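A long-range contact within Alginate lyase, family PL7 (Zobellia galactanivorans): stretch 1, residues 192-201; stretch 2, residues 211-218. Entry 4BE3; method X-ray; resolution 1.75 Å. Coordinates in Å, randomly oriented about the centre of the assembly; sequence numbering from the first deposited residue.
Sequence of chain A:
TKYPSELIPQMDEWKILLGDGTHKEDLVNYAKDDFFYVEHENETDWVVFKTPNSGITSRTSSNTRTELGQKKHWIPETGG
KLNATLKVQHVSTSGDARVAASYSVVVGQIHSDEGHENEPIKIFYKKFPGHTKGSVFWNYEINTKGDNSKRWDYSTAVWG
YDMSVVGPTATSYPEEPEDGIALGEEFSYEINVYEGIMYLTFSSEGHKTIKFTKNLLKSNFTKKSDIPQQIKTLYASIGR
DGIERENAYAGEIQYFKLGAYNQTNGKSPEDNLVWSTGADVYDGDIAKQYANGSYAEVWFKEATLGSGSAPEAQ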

# COMPACT_ATOMS: atom_id res chain seq x y z
N ASN A 192 -2.78 11.04 -8.70
CA ASN A 192 -1.48 10.29 -8.54
C ASN A 192 -0.75 10.80 -7.35
O ASN A 192 -0.20 11.95 -7.35
N VAL A 193 -0.73 10.04 -6.25
CA VAL A 193 -0.04 10.52 -5.04
C VAL A 193 1.30 9.77 -5.02
O VAL A 193 1.28 8.54 -4.98
N TYR A 194 2.35 10.51 -5.17
CA TYR A 194 3.72 9.92 -5.19
C TYR A 194 4.58 10.60 -4.17
O TYR A 194 4.79 11.84 -4.23
N GLU A 195 5.11 9.80 -3.18
CA GLU A 195 5.90 10.33 -2.15
C GLU A 195 5.23 11.54 -1.44
O GLU A 195 5.87 12.53 -1.13
N GLY A 196 3.95 11.41 -1.21
CA GLY A 196 3.27 12.38 -0.38
C GLY A 196 2.77 13.60 -1.17
O GLY A 196 2.19 14.50 -0.55
N ILE A 197 3.07 13.65 -2.46
CA ILE A 197 2.64 14.81 -3.29
C ILE A 197 1.55 14.34 -4.26
O ILE A 197 1.68 13.35 -4.94
N MET A 198 0.40 15.05 -4.29
CA MET A 198 -0.73 14.64 -5.07
C MET A 198 -0.65 15.43 -6.40
O MET A 198 -0.67 16.68 -6.37
N TYR A 199 -0.53 14.72 -7.51
CA TYR A 199 -0.47 15.28 -8.82
C TYR A 199 -1.81 14.91 -9.50
O TYR A 199 -2.18 13.69 -9.69
N LEU A 200 -2.61 15.93 -9.92
CA LEU A 200 -3.88 15.68 -10.55
C LEU A 200 -3.82 15.99 -12.02
O LEU A 200 -3.09 16.94 -12.42
N THR A 201 -4.56 15.14 -12.78
CA THR A 201 -4.66 15.48 -14.23
C THR A 201 -6.09 15.34 -14.57
O THR A 201 -6.70 14.25 -14.35
N LYS A 211 -3.70 20.39 -15.02
CA LYS A 211 -2.93 19.61 -14.00
C LYS A 211 -2.78 20.41 -12.74
O LYS A 211 -2.67 21.70 -12.83
N PHE A 212 -2.63 19.77 -11.58
CA PHE A 212 -2.42 20.50 -10.32
C PHE A 212 -1.37 19.69 -9.50
O PHE A 212 -1.36 18.46 -9.61
N THR A 213 -0.71 20.36 -8.59
CA THR A 213 0.24 19.65 -7.64
C THR A 213 -0.12 20.10 -6.30
O THR A 213 -0.20 21.35 -6.02
N LYS A 214 -0.35 19.21 -5.35
CA LYS A 214 -0.64 19.64 -3.96
C LYS A 214 0.14 18.73 -2.99
O LYS A 214 -0.08 17.51 -2.99
N ASN A 215 1.03 19.32 -2.17
CA ASN A 215 1.81 18.51 -1.24
C ASN A 215 0.92 18.11 -0.08
O ASN A 215 0.33 18.96 0.57
N LEU A 216 0.77 16.81 0.17
CA LEU A 216 -0.08 16.39 1.31
C LEU A 216 0.69 16.18 2.65
O LEU A 216 0.04 15.87 3.66
N LEU A 217 2.01 16.51 2.60
CA LEU A 217 2.86 16.35 3.78
C LEU A 217 3.21 17.64 4.47
O LEU A 217 3.77 17.58 5.57
N LYS A 218 2.98 18.79 3.80
CA LYS A 218 3.42 20.09 4.40
C LYS A 218 2.22 21.04 4.11
O LYS A 218 1.88 21.31 2.95

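Two antiparallel strands, 197-201 and 211-215, lie side by side with their axes 4.6 Å apart at closest approach, and their side chains alternate between two faces of the sheet: Ile197, Tyr199, Thr201, Lys211, Thr213 and Asn215 on one, Met198, Leu200, Phe212 and Lys214 on the other. Asn192 and Tyr194 do not reach stretch 2. Between them, Val193 (t) stands sideways to it, yet its CG1 comes within 4.2 Å of Leu216 CD1, an apolar contact. Glu195 (chi1 m) leads its carboxylate away; its backbone O, rather than its side chain, makes the approach, 3.7 Å from Leu217 CD1. Gly196, in the type I' turn from Tyr194 to Ile197, leaves room for Leu217 (m, t), which points toward stretch 1 and sets its CG 3.7 Å from Gly196 CA. A CB on Gly196 would fall 2.3 Å from Leu217 CD1, a clash, and would also jam against the preceding carbonyl. The O of Gly196 accepts a hydrogen bond from Leu216 N (2.8 Å), continuing the backbone pairing just past the end of strand 211-215.

Ile197 (m, t) rests its CG2 3.5 Å from Thr213 CG2, while its CG1 lies 4.1 Å from CG of its partner Asn215. Asn215 (chi1 t) uses its OD1 within its own stretch: it accepts a hydrogen bond from Leu217 N at 2.7 Å and a weak one from Lys218 N at 3.3 Å. On the other face, Met198 (t, t, p) spans two neighbours, with CB 4.0 Å from Leu216 CG and CE 3.8 Å from Lys214 CB. Lys214 (t, p, t, t) thus offers the base of its side chain to the methionine while its end leads away. Two backbone hydrogen bonds hold this pair, Met198 N to Lys214 O (2.8 Å) and Lys214 N to Met198 O (2.7 Å).

Tyr199 (chi1 m) brings its ring obliquely to Thr213 (m), CD1 lying 3.7 Å from OG1. Leu200 (m, t) packs its CD1 4.1 Å from Phe212 CB, and its own CB lies at the edge of the Phe212 ring (chi1 m), near the ring plane. Their backbones are joined by Leu200 N to Phe212 O (2.8 Å) and Phe212 N to Leu200 O (3.0 Å). Thr201 (m) closes the row, its OG1 4.0 Å from CG of the extended Lys211 (m, t, t, t). No side-chain hydrogen bond crosses between the stretches; the backbones supply the polar links.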

# COMPACT_ATOMS: atom_id res chain seq x y z
CB ASN A 192 -0.72 10.57 -9.87
CG ASN A 192 0.72 10.01 -9.78
OD1 ASN A 192 0.92 9.08 -8.99
ND2 ASN A 192 1.68 10.60 -10.48
CB VAL A 193 -0.81 10.20 -3.73
CG1 VAL A 193 0.00 10.67 -2.52
CG2 VAL A 193 -2.21 11.02 -3.81
CB TYR A 194 4.26 10.11 -6.61
CG TYR A 194 5.64 9.50 -6.73
CD1 TYR A 194 5.77 8.12 -6.66
CD2 TYR A 194 6.75 10.31 -6.87
CE1 TYR A 194 7.07 7.54 -6.78
CE2 TYR A 194 8.05 9.75 -6.97
CZ TYR A 194 8.16 8.39 -6.93
OH TYR A 194 9.41 7.84 -7.04
CB GLU A 195 7.27 10.75 -2.72
CG GLU A 195 7.93 9.45 -3.17
CD GLU A 195 9.42 9.66 -3.56
OE1 GLU A 195 9.90 10.80 -3.82
OE2 GLU A 195 10.09 8.65 -3.67
CB ILE A 197 3.83 15.48 -4.02
CG1 ILE A 197 4.91 15.99 -2.94
CG2 ILE A 197 3.27 16.61 -4.88
CD1 ILE A 197 6.08 16.59 -3.68
CB MET A 198 -2.05 15.09 -4.29
CG MET A 198 -3.29 14.77 -5.18
SD MET A 198 -4.76 14.88 -4.06
CE MET A 198 -4.83 16.71 -3.65
CB TYR A 199 0.65 14.58 -9.64
CG TYR A 199 1.99 14.82 -9.02
CD1 TYR A 199 2.68 16.02 -9.24
CD2 TYR A 199 2.55 13.85 -8.19
CE1 TYR A 199 3.96 16.29 -8.65
CE2 TYR A 199 3.84 14.07 -7.58
CZ TYR A 199 4.51 15.30 -7.84
OH TYR A 199 5.69 15.52 -7.24
CB LEU A 200 -4.97 16.64 -9.89
CG LEU A 200 -4.98 16.53 -8.39
CD1 LEU A 200 -6.12 17.62 -7.95
CD2 LEU A 200 -5.46 15.13 -7.98
CB THR A 201 -3.82 14.52 -15.09
OG1 THR A 201 -2.46 14.55 -14.57
CG2 THR A 201 -3.77 14.92 -16.64
CB LYS A 211 -1.52 19.38 -14.58
CG LYS A 211 -1.55 18.30 -15.72
CD LYS A 211 -0.12 17.97 -16.16
CE LYS A 211 -0.33 17.08 -17.41
NZ LYS A 211 0.92 16.58 -18.04
CB PHE A 212 -3.67 20.55 -9.44
CG PHE A 212 -4.81 21.27 -10.13
CD1 PHE A 212 -4.92 22.65 -10.02
CD2 PHE A 212 -5.67 20.58 -10.94
CE1 PHE A 212 -5.97 23.34 -10.72
CE2 PHE A 212 -6.74 21.25 -11.68
CZ PHE A 212 -6.85 22.67 -11.49
CB THR A 213 1.69 20.02 -7.95
OG1 THR A 213 1.97 19.61 -9.27
CG2 THR A 213 2.67 19.37 -6.94
CB LYS A 214 -2.16 19.48 -3.74
CG LYS A 214 -2.64 19.75 -2.30
CD LYS A 214 -2.50 21.19 -1.89
CE LYS A 214 -2.98 21.44 -0.42
NZ LYS A 214 -2.68 22.88 0.01
CB ASN A 215 2.91 19.41 -0.75
CG ASN A 215 3.93 18.65 0.06
OD1 ASN A 215 3.61 17.73 0.78
ND2 ASN A 215 5.18 19.08 -0.04
CB LEU A 216 -0.70 15.06 0.97
CG LEU A 216 -1.53 15.01 -0.36
CD1 LEU A 216 -2.19 13.60 -0.50
CD2 LEU A 216 -2.69 16.13 -0.16
CB LEU A 217 4.22 15.69 3.37
CG LEU A 217 4.15 14.36 2.57
CD1 LEU A 217 5.59 13.79 2.34
CD2 LEU A 217 3.30 13.32 3.27
CB LYS A 218 4.69 20.64 3.75
CG LYS A 218 5.93 19.90 4.22
CD LYS A 218 7.06 20.06 3.21
CE LYS A 218 8.36 19.83 3.98
NZ LYS A 218 9.51 20.59 3.42